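Local coordinates for iron binding protein FbpA (Mannheimia haemolytica, PDB 1Q35) that binds ferric iron in the periplasm and probably hands it to an ABC transporter for uptake, as a member of the bacterial solute-binding protein family, at residues Pro12-Pro17 / Glu264-Tyr269; Glu23-Ile28 / Gly255-Gly260; Val58-Val63 / Ile292-Ile297; Leu71-Asp76 / Pro241-Ala246; Phe96-Arg101 / Glu251-Glu256. All coordinates share one frame; numbering follows the deposited sequence.

How the contacts relate
Contacts 1 and 2 tie together the same two helices, 16-26 and 256-266. Contact 1 does so partly buried, through an amide hydrogen bond, a water and aliphatic contacts, and contact 2 at the surface through a salt bridge. Contacts 3 and 5 are the buried pair, without a hydrogen bond across either, and rest on branched aliphatic side chains. Contact 4, partly buried, combines a lysine-amide bond with a methyl contact. Contacts 4 and 5 both use helix 243-254, near its start and at its end. Contact 5 touches contact 1 through Glu268, which meets Thr99 and Arg101, and contact 2 through Tyr252, whose hydroxyl reaches Asp25.

Contact 1: Pro12-Pro17 / Glu264-Tyr269; sequences PYLIEP and ELNHEY
The side-chain amide of Asn266 lies across the backbone turn at Leu14, with its two ends doing different work. ND2 gives a hydrogen bond to Leu14 O at 2.8 Å, close to straight (161°) and near the amide plane, although it arrives tilted from the plane of the Leu14 carbonyl. ND2 also donates to Glu268 OE2 at 3.0 Å, again close to the amide plane, so these two bonds fix the rotation of the amide. At its other end, Asn266 OD1 is 2.7 Å from a water that also lies 2.7 Å from Tyr13 O and bridges the segments. With CG opposite the carbonyl carbon (chi1 -70°), Leu14 extends its CD2 branch to 3.6 Å from Asn266 OD1, crossing the amide obliquely. In the same residue, CG sits over the centre of the Tyr13 ring. Farther along, the Pro17 ring lays CB against Leu265 CD1 at 3.5 Å. Glu268 OE2 also forms a salt bridge with Arg10. The contact joins the N-terminal end of helix 16-26 to the C-terminal end of helix 256-266, beside the iron site of this periplasmic binding protein, empty in this apo structure, where Tyr13 packs on Tyr199, a ligand of the ferric ion when it is bound.

Contact 2: Glu23-Ile28 / Gly255-Gly260; sequences EKDTGI and GEKAQG
Asp25 OD2 is gripped from two directions: Lys257 NZ lies 2.7 Å away in a salt bridge, and the hydroxyl of Tyr252 hydrogen-bonds to the same oxygen. The ammonium approaches on the syn side of OD2, the side of the other carboxylate oxygen, so it also comes within 3.3 Å of Asp25 OD1, a weak second bond. The pairing is therefore lopsided, with most of the grip on one oxygen. Lys257 covers the gap between the helices with its chain fully stretched: CG lies opposite the backbone N (chi1 -177°) and every later torsion stays near 180°. Asp25 comes to meet it from the opposite direction, and the two alpha carbons remain 10.4 Å apart, so side chains alone make the connection. The methylenes also run close to the acid, with Lys257 CE at 3.4 Å from Asp25 OD2. NZ has a further, weak bond to Asn21 OD1, one turn before Asp25 in helix 16-26. Two acceptors from one helix thus meet the lysine, and the added positive charge would probably favour the ionised form of Asp25. Just after Asp25 the helix ends in an ST turn, in which Ile28 N donates to Thr26 OG1 at 3.2 Å. This is an interhelical salt bridge at the protein surface, linking the last turn of helix 16-26 with the first turn of helix 256-266.

Contact 3: Val58-Val63 / Ile292-Ile297; sequences VDISRV and IKLEDI
With CG1 of Ile60 opposite the backbone N (chi1 -176°), the longer arm of the side chain reaches Leu294, while CG2, held between the backbone N and the carbonyl carbon, is offered to Ile297. CG1 lies 3.5 Å from Leu294 O and 3.9 Å from Leu294 CB, and CD1 continues along the same CB. In Ile297 CG1 stands opposite the carbonyl carbon (chi1 -61°), which leaves CG2 anti to the backbone N and directed at Ile60; the two CG2 methyls meet at 4.0 Å with their side chains crossing at about a right angle. Ser61 borders the same packing, its OG 4.4 Å from Ile297 CG2. The start of helix 60-68 is capped by Asp59: Ser61 N and Arg62 N donate to its OD1 and OD2, both from above the carboxylate plane. Ile231 of strand 228-236 touches both Ile60 and Leu294. No hydrogen bond crosses between the segments; the join is mainly aliphatic and largely buried, so it rests on shape and exclusion of water, and the polar Ser61 OG is satisfied by Ser145 of helix 141-168.

Contact 4: Leu71-Asp76 / Pro241-Ala246; sequences LAQKID and PNKANA
One polar bond and one apolar touch, both made by Lys243, join these segments. In the polar one, Lys243 NZ donates to Gln73 OE1 at 3.1 Å. It comes from above the amide carbonyl plane, 54° out of it, and so does not lie on a lone pair. The amide is held at its other end too, because Gln73 NE2 donates to the backbone O of Ala237. The apolar contact is a methyl-to-methylene meeting: Ile75 CD1 and Lys243 CE stand 3.7 Å apart, the two side chains reaching tip to tip. Bends at chi2 (-94°) and chi4 (66°) steer the lysine chain so that its end can serve both neighbours. Segment 71-76 belongs to the loop that connects helix 60-68 to helix 78-83, and Gln73 pairs through its backbone with Ile236, at the end of strand 228-236. Ile236 also packs on Gln73, Ile75 and Ala246, so that strand lies beside the loop and the opening turn of helix 243-254.

Contact 5: Phe96-Arg101 / Glu251-Glu256; sequences FGLTTR and EYLSGE. With FMT (formic acid), chain C.
A classic beta bulge in strand 96-108, where Leu98 and Thr99 both face Ser232 of the antiparallel strand 228-236, belongs to this sheet-to-helix packing of the periplasmic binding protein fold. Leu98 turns its forked end to the last turn of helix 243-254. Its CG lies opposite the carbonyl carbon (chi1 -66°), and both methyls straddle the CB of Leu253, with CD2 at 3.9 Å and CD1 at 4.0 Å from that atom. CD1 of Leu98 also lies 4.0 Å from CD1 of Leu253. Ser254 follows, its backbone N 4.1 Å from Leu98 CD2, while its OG turns back to donate to Glu251 O at 2.8 Å. That hydroxyl also has a partner in Asn83, so the serine is held at the end of its helix. Tyr262 of helix 256-266 touches both leucines and extends the apolar patch. Farther along the strand the chemistry turns polar. Thr99 OG1 is hydrogen-bonded to Glu268 OE1, which also forms a salt bridge with Arg101 NH1. Arg101 is bent at chi2 and chi3, and the same NH1 meets a bound formic acid, probably from the crystallisation liquor. Arg10 NE is hydrogen-bonded to the same molecule. The formic acid O2 lies at the guanidinium edge, near its plane, 2.9 Å from Arg101 NH1 with an N-H...O angle of 155°.

Contact 1: Pro12-Pro17 / Glu264-Tyr269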
# COMPACT_ATOMS: atom_id res chain seq x y z
N PRO A 12 5.97 -12.85 -3.73
CA PRO A 12 6.38 -13.16 -5.11
C PRO A 12 5.34 -12.82 -6.18
O PRO A 12 5.71 -12.29 -7.21
CB PRO A 12 6.65 -14.67 -5.07
CG PRO A 12 7.03 -14.94 -3.68
CD PRO A 12 6.28 -13.97 -2.82
N TYR A 13 4.06 -13.11 -5.95
CA TYR A 13 3.07 -12.94 -7.00
C TYR A 13 2.91 -11.48 -7.46
O TYR A 13 2.49 -11.24 -8.59
CB TYR A 13 1.71 -13.57 -6.62
CG TYR A 13 0.82 -12.79 -5.66
CD1 TYR A 13 1.24 -12.46 -4.38
CD2 TYR A 13 -0.47 -12.43 -6.04
CE1 TYR A 13 0.41 -11.77 -3.50
CE2 TYR A 13 -1.31 -11.74 -5.18
CZ TYR A 13 -0.87 -11.41 -3.92
OH TYR A 13 -1.71 -10.73 -3.06
N LEU A 14 3.28 -10.53 -6.60
CA LEU A 14 3.19 -9.10 -6.92
C LEU A 14 4.52 -8.41 -7.26
O LEU A 14 4.55 -7.20 -7.46
CB LEU A 14 2.48 -8.36 -5.78
CG LEU A 14 0.99 -8.67 -5.64
CD1 LEU A 14 0.44 -8.16 -4.32
CD2 LEU A 14 0.21 -8.08 -6.79
N ILE A 15 5.62 -9.16 -7.34
CA ILE A 15 6.92 -8.55 -7.67
C ILE A 15 7.84 -9.42 -8.53
O ILE A 15 8.65 -8.89 -9.29
CB ILE A 15 7.63 -8.08 -6.37
CG1 ILE A 15 8.76 -7.09 -6.67
CG2 ILE A 15 8.15 -9.26 -5.57
CD1 ILE A 15 8.32 -5.82 -7.36
N GLU A 16 7.71 -10.74 -8.44
CA GLU A 16 8.54 -11.66 -9.22
C GLU A 16 8.53 -11.38 -10.72
O GLU A 16 9.59 -11.43 -11.33
CB GLU A 16 8.16 -13.12 -8.93
CG GLU A 16 9.14 -14.16 -9.47
CD GLU A 16 8.72 -15.56 -9.11
OE1 GLU A 16 8.28 -16.30 -10.01
OE2 GLU A 16 8.82 -15.92 -7.91
N PRO A 17 7.38 -11.11 -11.35
CA PRO A 17 7.38 -10.81 -12.79
C PRO A 17 8.30 -9.65 -13.17
O PRO A 17 9.02 -9.73 -14.16
CB PRO A 17 5.92 -10.48 -13.08
CG PRO A 17 5.16 -11.20 -12.03
CD PRO A 17 6.01 -11.10 -10.79
N GLU A 264 -0.51 -3.74 -15.67
CA GLU A 264 -1.26 -4.82 -16.31
C GLU A 264 -1.33 -6.08 -15.48
O GLU A 264 -2.35 -6.77 -15.49
CB GLU A 264 -0.65 -5.16 -17.67
CG GLU A 264 -0.74 -4.03 -18.69
CD GLU A 264 -2.17 -3.70 -19.09
OE1 GLU A 264 -2.40 -2.54 -19.49
OE2 GLU A 264 -3.05 -4.58 -19.02
N LEU A 265 -0.25 -6.39 -14.76
CA LEU A 265 -0.19 -7.58 -13.93
C LEU A 265 -0.69 -7.34 -12.50
O LEU A 265 -1.35 -8.20 -11.92
CB LEU A 265 1.23 -8.14 -13.87
CG LEU A 265 1.88 -8.53 -15.19
CD1 LEU A 265 3.25 -9.14 -14.95
CD2 LEU A 265 1.00 -9.48 -15.99
N ASN A 266 -0.34 -6.20 -11.93
CA ASN A 266 -0.69 -5.92 -10.54
C ASN A 266 -1.95 -5.08 -10.37
O ASN A 266 -2.47 -5.01 -9.26
CB ASN A 266 0.45 -5.21 -9.81
CG ASN A 266 1.62 -6.12 -9.50
OD1 ASN A 266 1.72 -7.25 -9.98
ND2 ASN A 266 2.55 -5.61 -8.69
N HIS A 267 -2.42 -4.41 -11.43
CA HIS A 267 -3.58 -3.52 -11.34
C HIS A 267 -3.36 -2.35 -10.39
O HIS A 267 -4.29 -1.87 -9.74
CB HIS A 267 -4.85 -4.31 -11.01
CG HIS A 267 -5.16 -5.32 -12.05
ND1 HIS A 267 -5.64 -4.97 -13.30
CD2 HIS A 267 -4.98 -6.66 -12.08
CE1 HIS A 267 -5.78 -6.05 -14.03
NE2 HIS A 267 -5.39 -7.09 -13.32
N GLU A 268 -2.11 -1.88 -10.34
CA GLU A 268 -1.73 -0.70 -9.59
C GLU A 268 -1.66 0.50 -10.53
O GLU A 268 -1.72 0.36 -11.75
CB GLU A 268 -0.38 -0.91 -8.91
CG GLU A 268 -0.43 -1.93 -7.79
CD GLU A 268 0.91 -2.11 -7.13
OE1 GLU A 268 1.22 -1.34 -6.19
OE2 GLU A 268 1.65 -3.02 -7.56
N TYR A 269 -1.56 1.68 -9.94
CA TYR A 269 -1.39 2.90 -10.72
C TYR A 269 0.10 3.17 -10.92
O TYR A 269 0.81 3.37 -9.94
CB TYR A 269 -2.05 4.09 -10.02
CG TYR A 269 -3.55 3.91 -9.85
CD1 TYR A 269 -4.11 3.59 -8.62
CD2 TYR A 269 -4.41 4.03 -10.95
CE1 TYR A 269 -5.49 3.41 -8.47
CE2 TYR A 269 -5.79 3.85 -10.81
CZ TYR A 269 -6.31 3.54 -9.58
OH TYR A 269 -7.67 3.35 -9.43
O HOH W 1 0.89 -9.80 -10.30

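Contact 2: Glu23-Ile28 / Gly255-Gly260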
# COMPACT_ATOMS: atom_id res chain seq x y z
N GLU A 23 16.08 -9.33 -14.64
CA GLU A 23 17.17 -10.30 -14.79
C GLU A 23 17.44 -10.63 -16.26
O GLU A 23 18.59 -10.71 -16.68
CB GLU A 23 16.86 -11.59 -14.04
CG GLU A 23 16.98 -11.49 -12.53
CD GLU A 23 16.73 -12.81 -11.85
OE1 GLU A 23 15.65 -13.40 -12.07
OE2 GLU A 23 17.61 -13.27 -11.10
N LYS A 24 16.37 -10.81 -17.03
CA LYS A 24 16.48 -11.17 -18.44
C LYS A 24 17.03 -10.02 -19.27
O LYS A 24 17.87 -10.24 -20.16
CB LYS A 24 15.10 -11.59 -18.98
CG LYS A 24 15.12 -12.10 -20.42
CD LYS A 24 13.75 -12.62 -20.85
N ASP A 25 16.59 -8.80 -18.98
CA ASP A 25 16.90 -7.63 -19.80
C ASP A 25 18.28 -7.04 -19.51
O ASP A 25 18.87 -6.40 -20.38
CB ASP A 25 15.84 -6.54 -19.61
CG ASP A 25 14.48 -6.93 -20.19
OD1 ASP A 25 14.35 -8.01 -20.81
OD2 ASP A 25 13.47 -6.20 -20.05
N THR A 26 18.78 -7.23 -18.29
CA THR A 26 20.05 -6.63 -17.86
C THR A 26 21.18 -7.64 -17.64
O THR A 26 22.35 -7.27 -17.67
CB THR A 26 19.88 -5.80 -16.56
OG1 THR A 26 19.62 -6.67 -15.46
CG2 THR A 26 18.66 -4.88 -16.64
N GLY A 27 20.83 -8.90 -17.38
CA GLY A 27 21.80 -9.93 -17.05
C GLY A 27 22.22 -9.96 -15.59
O GLY A 27 23.04 -10.80 -15.20
N ILE A 28 21.67 -9.06 -14.77
CA ILE A 28 22.02 -8.97 -13.36
C ILE A 28 21.18 -9.96 -12.56
O ILE A 28 19.96 -9.97 -12.68
CB ILE A 28 21.81 -7.53 -12.83
CG1 ILE A 28 22.71 -6.55 -13.58
CG2 ILE A 28 22.10 -7.46 -11.33
CD1 ILE A 28 22.31 -5.09 -13.43
N GLY A 255 10.95 2.42 -15.27
CA GLY A 255 10.86 2.58 -16.71
C GLY A 255 9.56 2.09 -17.33
O GLY A 255 8.72 1.49 -16.68
N GLU A 256 9.43 2.34 -18.63
CA GLU A 256 8.21 2.05 -19.38
C GLU A 256 7.76 0.60 -19.25
O GLU A 256 6.58 0.34 -18.99
CB GLU A 256 8.42 2.40 -20.85
CG GLU A 256 7.22 2.19 -21.75
CD GLU A 256 7.53 2.51 -23.19
OE1 GLU A 256 8.01 1.60 -23.91
OE2 GLU A 256 7.32 3.67 -23.59
N LYS A 257 8.67 -0.34 -19.42
CA LYS A 257 8.32 -1.76 -19.43
C LYS A 257 7.82 -2.21 -18.07
O LYS A 257 6.74 -2.78 -17.95
CB LYS A 257 9.49 -2.63 -19.89
CG LYS A 257 9.15 -4.10 -19.98
CD LYS A 257 10.27 -4.91 -20.61
CE LYS A 257 10.09 -6.39 -20.34
NZ LYS A 257 11.12 -7.24 -21.01
N ALA A 258 8.61 -1.96 -17.03
CA ALA A 258 8.25 -2.38 -15.68
C ALA A 258 6.98 -1.68 -15.18
O ALA A 258 6.15 -2.29 -14.52
CB ALA A 258 9.39 -2.12 -14.71
N GLN A 259 6.84 -0.40 -15.51
CA GLN A 259 5.65 0.35 -15.12
C GLN A 259 4.39 -0.23 -15.79
O GLN A 259 3.32 -0.29 -15.17
CB GLN A 259 5.82 1.83 -15.43
CG GLN A 259 6.83 2.53 -14.52
CD GLN A 259 6.27 2.82 -13.14
OE1 GLN A 259 5.30 3.56 -13.01
NE2 GLN A 259 6.87 2.23 -12.11
N GLY A 260 4.54 -0.68 -17.03
CA GLY A 260 3.48 -1.39 -17.73
C GLY A 260 3.12 -2.70 -17.05
O GLY A 260 1.94 -3.05 -16.99

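Contact 3: Val58-Val63 / Ile292-Ile297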
# COMPACT_ATOMS: atom_id res chain seq x y z
N VAL A 58 5.87 -1.35 0.69
CA VAL A 58 4.46 -1.24 0.33
C VAL A 58 3.74 -0.13 1.08
O VAL A 58 2.52 -0.04 1.04
CB VAL A 58 3.70 -2.58 0.57
CG1 VAL A 58 4.25 -3.67 -0.32
CG2 VAL A 58 3.77 -3.00 2.03
N ASP A 59 4.50 0.72 1.77
CA ASP A 59 3.90 1.72 2.65
C ASP A 59 4.88 2.88 2.85
O ASP A 59 6.06 2.66 3.13
CB ASP A 59 3.55 1.04 3.98
CG ASP A 59 3.20 2.01 5.08
OD1 ASP A 59 2.44 2.98 4.83
OD2 ASP A 59 3.66 1.86 6.23
N ILE A 60 4.39 4.11 2.70
CA ILE A 60 5.22 5.30 2.93
C ILE A 60 5.74 5.34 4.36
O ILE A 60 6.86 5.80 4.59
CB ILE A 60 4.45 6.60 2.60
CG1 ILE A 60 5.36 7.82 2.77
CG2 ILE A 60 3.20 6.77 3.48
CD1 ILE A 60 6.50 7.89 1.78
N SER A 61 4.96 4.87 5.33
CA SER A 61 5.41 4.94 6.71
C SER A 61 6.63 4.04 6.95
O SER A 61 7.53 4.43 7.68
CB SER A 61 4.28 4.67 7.67
OG SER A 61 3.27 5.65 7.52
N ARG A 62 6.66 2.86 6.33
CA ARG A 62 7.85 2.00 6.39
C ARG A 62 9.05 2.66 5.71
O ARG A 62 10.17 2.60 6.22
CB ARG A 62 7.58 0.64 5.75
CG ARG A 62 8.76 -0.33 5.82
CD ARG A 62 9.04 -0.88 7.20
NE ARG A 62 8.13 -1.97 7.55
CZ ARG A 62 8.08 -2.55 8.75
NH1 ARG A 62 7.21 -3.53 8.95
NH2 ARG A 62 8.88 -2.18 9.73
N VAL A 63 8.81 3.28 4.56
CA VAL A 63 9.86 4.01 3.86
C VAL A 63 10.50 5.05 4.78
O VAL A 63 11.72 5.13 4.88
CB VAL A 63 9.32 4.72 2.61
CG1 VAL A 63 10.31 5.74 2.07
CG2 VAL A 63 8.98 3.70 1.53
N ILE A 292 -2.96 15.27 0.72
CA ILE A 292 -1.94 15.19 1.76
C ILE A 292 -0.59 14.75 1.16
O ILE A 292 -0.53 13.87 0.31
CB ILE A 292 -2.39 14.23 2.88
CG1 ILE A 292 -1.48 14.35 4.11
CG2 ILE A 292 -2.46 12.78 2.38
CD1 ILE A 292 -1.99 13.56 5.31
N LYS A 293 0.48 15.39 1.60
CA LYS A 293 1.82 14.99 1.18
C LYS A 293 2.17 13.64 1.81
O LYS A 293 1.83 13.37 2.96
CB LYS A 293 2.85 16.02 1.62
CG LYS A 293 2.85 17.30 0.83
CD LYS A 293 4.26 17.67 0.36
CE LYS A 293 5.27 17.74 1.51
NZ LYS A 293 6.48 16.90 1.27
N LEU A 294 2.89 12.80 1.07
CA LEU A 294 3.24 11.47 1.54
C LEU A 294 3.94 11.50 2.90
O LEU A 294 3.61 10.72 3.79
CB LEU A 294 4.09 10.74 0.50
CG LEU A 294 3.32 10.23 -0.72
CD1 LEU A 294 4.26 9.83 -1.86
CD2 LEU A 294 2.41 9.05 -0.35
N GLU A 295 4.89 12.41 3.08
CA GLU A 295 5.63 12.51 4.34
C GLU A 295 4.72 12.89 5.50
O GLU A 295 5.00 12.53 6.64
CB GLU A 295 6.77 13.52 4.24
CG GLU A 295 7.94 13.05 3.39
CD GLU A 295 7.86 13.53 1.95
OE1 GLU A 295 6.76 13.85 1.45
OE2 GLU A 295 8.92 13.57 1.29
N ASP A 296 3.65 13.62 5.22
CA ASP A 296 2.70 14.02 6.25
C ASP A 296 1.75 12.90 6.68
O ASP A 296 1.12 13.01 7.72
CB ASP A 296 1.94 15.27 5.82
CG ASP A 296 2.83 16.49 5.74
OD1 ASP A 296 3.72 16.63 6.61
OD2 ASP A 296 2.71 17.32 4.83
N ILE A 297 1.65 11.83 5.89
CA ILE A 297 1.03 10.59 6.35
C ILE A 297 1.97 9.94 7.37
O ILE A 297 1.59 9.70 8.52
CB ILE A 297 0.76 9.62 5.18
CG1 ILE A 297 -0.21 10.23 4.17
CG2 ILE A 297 0.23 8.28 5.71
CD1 ILE A 297 -0.29 9.46 2.86

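Contact 4: Leu71-Asp76 / Pro241-Ala246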
# COMPACT_ATOMS: atom_id res chain seq x y z
N LEU A 71 19.18 4.56 7.33
CA LEU A 71 19.49 3.26 6.74
C LEU A 71 19.46 3.28 5.22
O LEU A 71 19.67 2.26 4.59
CB LEU A 71 18.53 2.20 7.27
CG LEU A 71 18.54 2.03 8.79
CD1 LEU A 71 17.43 1.09 9.22
CD2 LEU A 71 19.89 1.51 9.27
N ALA A 72 19.20 4.46 4.63
CA ALA A 72 19.17 4.64 3.19
C ALA A 72 20.35 5.49 2.74
O ALA A 72 21.11 6.00 3.57
CB ALA A 72 17.88 5.31 2.78
N GLN A 73 20.49 5.65 1.43
CA GLN A 73 21.44 6.61 0.86
C GLN A 73 20.83 7.37 -0.31
O GLN A 73 19.86 6.91 -0.93
CB GLN A 73 22.74 5.93 0.43
CG GLN A 73 22.61 4.85 -0.64
CD GLN A 73 23.97 4.36 -1.10
OE1 GLN A 73 24.77 5.14 -1.62
NE2 GLN A 73 24.25 3.09 -0.87
N LYS A 74 21.40 8.53 -0.60
CA LYS A 74 20.92 9.41 -1.65
C LYS A 74 21.32 8.90 -3.02
O LYS A 74 22.48 8.56 -3.26
CB LYS A 74 21.47 10.82 -1.45
CG LYS A 74 21.00 11.47 -0.16
CD LYS A 74 21.71 12.79 0.10
CE LYS A 74 21.27 13.87 -0.87
NZ LYS A 74 21.41 15.23 -0.28
N ILE A 75 20.34 8.86 -3.93
CA ILE A 75 20.54 8.40 -5.29
C ILE A 75 20.15 9.52 -6.25
O ILE A 75 18.99 9.95 -6.28
CB ILE A 75 19.69 7.15 -5.58
CG1 ILE A 75 19.98 6.03 -4.57
CG2 ILE A 75 19.90 6.67 -7.02
CD1 ILE A 75 21.40 5.49 -4.62
N ASP A 76 21.12 9.99 -7.02
CA ASP A 76 20.92 11.04 -7.99
C ASP A 76 21.02 10.42 -9.38
O ASP A 76 22.11 10.13 -9.86
CB ASP A 76 21.99 12.12 -7.79
CG ASP A 76 21.83 13.30 -8.73
OD1 ASP A 76 20.78 13.44 -9.39
OD2 ASP A 76 22.73 14.16 -8.87
N PRO A 241 26.24 -3.23 -0.95
CA PRO A 241 27.47 -3.79 -1.55
C PRO A 241 27.48 -3.90 -3.09
O PRO A 241 28.54 -4.17 -3.65
CB PRO A 241 27.57 -5.17 -0.91
CG PRO A 241 26.17 -5.55 -0.61
CD PRO A 241 25.46 -4.28 -0.26
N ASN A 242 26.33 -3.73 -3.75
CA ASN A 242 26.25 -3.75 -5.21
C ASN A 242 25.44 -2.56 -5.68
O ASN A 242 24.40 -2.70 -6.32
CB ASN A 242 25.61 -5.05 -5.71
CG ASN A 242 26.26 -6.29 -5.13
OD1 ASN A 242 27.33 -6.70 -5.58
ND2 ASN A 242 25.61 -6.88 -4.14
N LYS A 243 25.92 -1.36 -5.36
CA LYS A 243 25.12 -0.16 -5.50
C LYS A 243 24.82 0.20 -6.95
O LYS A 243 23.72 0.60 -7.26
CB LYS A 243 25.79 1.02 -4.78
CG LYS A 243 25.00 2.31 -4.83
CD LYS A 243 25.42 3.20 -5.98
CE LYS A 243 24.80 4.58 -5.87
NZ LYS A 243 25.32 5.31 -4.69
N ALA A 244 25.80 0.05 -7.84
CA ALA A 244 25.58 0.32 -9.25
C ALA A 244 24.46 -0.57 -9.79
O ALA A 244 23.62 -0.11 -10.56
CB ALA A 244 26.85 0.10 -10.05
N ASN A 245 24.48 -1.84 -9.40
CA ASN A 245 23.43 -2.79 -9.79
C ASN A 245 22.08 -2.45 -9.14
O ASN A 245 21.03 -2.62 -9.76
CB ASN A 245 23.84 -4.22 -9.45
CG ASN A 245 24.94 -4.75 -10.36
OD1 ASN A 245 25.23 -4.17 -11.41
ND2 ASN A 245 25.55 -5.86 -9.97
N ALA A 246 22.12 -1.96 -7.90
CA ALA A 246 20.91 -1.53 -7.20
C ALA A 246 20.28 -0.35 -7.92
O ALA A 246 19.06 -0.30 -8.07
CB ALA A 246 21.22 -1.18 -5.76

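Contact 5: Phe96-Arg101 / Glu251-Glu256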
# COMPACT_ATOMS: atom_id res chain seq x y z
N PHE A 96 11.99 6.37 -3.33
CA PHE A 96 11.36 6.48 -4.64
C PHE A 96 10.09 5.65 -4.70
O PHE A 96 10.11 4.46 -4.43
CB PHE A 96 12.34 6.04 -5.72
CG PHE A 96 13.62 6.81 -5.67
CD1 PHE A 96 14.68 6.36 -4.90
CD2 PHE A 96 13.73 8.03 -6.32
CE1 PHE A 96 15.85 7.10 -4.80
CE2 PHE A 96 14.90 8.76 -6.23
CZ PHE A 96 15.95 8.30 -5.47
N GLY A 97 8.99 6.31 -5.03
CA GLY A 97 7.74 5.63 -5.30
C GLY A 97 7.76 4.97 -6.66
O GLY A 97 8.29 5.52 -7.62
N LEU A 98 7.18 3.77 -6.74
CA LEU A 98 7.10 3.00 -7.98
C LEU A 98 5.66 2.81 -8.47
O LEU A 98 5.43 2.71 -9.67
CB LEU A 98 7.76 1.64 -7.77
CG LEU A 98 9.27 1.68 -7.53
CD1 LEU A 98 9.77 0.30 -7.16
CD2 LEU A 98 10.02 2.21 -8.76
N THR A 99 4.71 2.70 -7.54
CA THR A 99 3.28 2.71 -7.88
C THR A 99 2.53 3.48 -6.81
O THR A 99 3.04 3.69 -5.72
CB THR A 99 2.69 1.30 -7.91
OG1 THR A 99 2.78 0.73 -6.60
CG2 THR A 99 3.45 0.37 -8.84
N THR A 100 1.31 3.88 -7.14
CA THR A 100 0.35 4.28 -6.11
C THR A 100 -0.80 3.28 -6.09
O THR A 100 -1.04 2.54 -7.04
CB THR A 100 -0.18 5.72 -6.26
OG1 THR A 100 -0.97 5.85 -7.45
CG2 THR A 100 0.95 6.74 -6.38
N ARG A 101 -1.48 3.28 -4.95
CA ARG A 101 -2.62 2.42 -4.70
C ARG A 101 -3.59 3.20 -3.83
O ARG A 101 -3.18 4.08 -3.07
CB ARG A 101 -2.19 1.11 -4.02
CG ARG A 101 -1.35 1.28 -2.78
CD ARG A 101 0.16 1.22 -3.02
NE ARG A 101 0.62 -0.06 -3.55
CZ ARG A 101 0.84 -1.18 -2.84
NH1 ARG A 101 1.26 -2.26 -3.47
NH2 ARG A 101 0.64 -1.25 -1.53
N GLU A 251 16.08 2.01 -11.42
CA GLU A 251 15.87 2.66 -12.71
C GLU A 251 15.00 1.80 -13.62
O GLU A 251 14.10 2.30 -14.28
CB GLU A 251 17.21 2.98 -13.38
CG GLU A 251 17.96 4.13 -12.71
CD GLU A 251 19.34 4.39 -13.28
OE1 GLU A 251 19.84 5.52 -13.10
OE2 GLU A 251 19.94 3.48 -13.89
N TYR A 252 15.26 0.50 -13.63
CA TYR A 252 14.47 -0.44 -14.43
C TYR A 252 13.01 -0.45 -13.97
O TYR A 252 12.09 -0.41 -14.79
CB TYR A 252 15.04 -1.86 -14.33
CG TYR A 252 14.33 -2.86 -15.22
CD1 TYR A 252 13.22 -3.56 -14.77
CD2 TYR A 252 14.77 -3.09 -16.52
CE1 TYR A 252 12.56 -4.47 -15.59
CE2 TYR A 252 14.12 -4.00 -17.35
CZ TYR A 252 13.02 -4.68 -16.88
OH TYR A 252 12.37 -5.58 -17.69
N LEU A 253 12.80 -0.51 -12.66
CA LEU A 253 11.44 -0.57 -12.11
C LEU A 253 10.66 0.71 -12.39
O LEU A 253 9.43 0.68 -12.43
CB LEU A 253 11.46 -0.89 -10.61
CG LEU A 253 11.97 -2.29 -10.25
CD1 LEU A 253 12.13 -2.45 -8.75
CD2 LEU A 253 11.06 -3.38 -10.81
N SER A 254 11.37 1.82 -12.60
CA SER A 254 10.75 3.11 -12.93
C SER A 254 10.42 3.29 -14.42
O SER A 254 9.71 4.23 -14.78
CB SER A 254 11.65 4.26 -12.47
OG SER A 254 12.69 4.53 -13.41
N GLY A 255 10.95 2.42 -15.27
CA GLY A 255 10.86 2.58 -16.71
C GLY A 255 9.56 2.09 -17.33
O GLY A 255 8.72 1.49 -16.68
N GLU A 256 9.43 2.34 -18.63
CA GLU A 256 8.21 2.05 -19.38
C GLU A 256 7.76 0.60 -19.25
O GLU A 256 6.58 0.34 -18.99
CB GLU A 256 8.42 2.40 -20.85
CG GLU A 256 7.22 2.19 -21.75
CD GLU A 256 7.53 2.51 -23.19
OE1 GLU A 256 8.01 1.60 -23.91
OE2 GLU A 256 7.32 3.67 -23.59
C FMT C . 1.53 -5.88 -1.81
O1 FMT C . 2.67 -6.43 -2.21
O2 FMT C . 1.07 -4.94 -2.44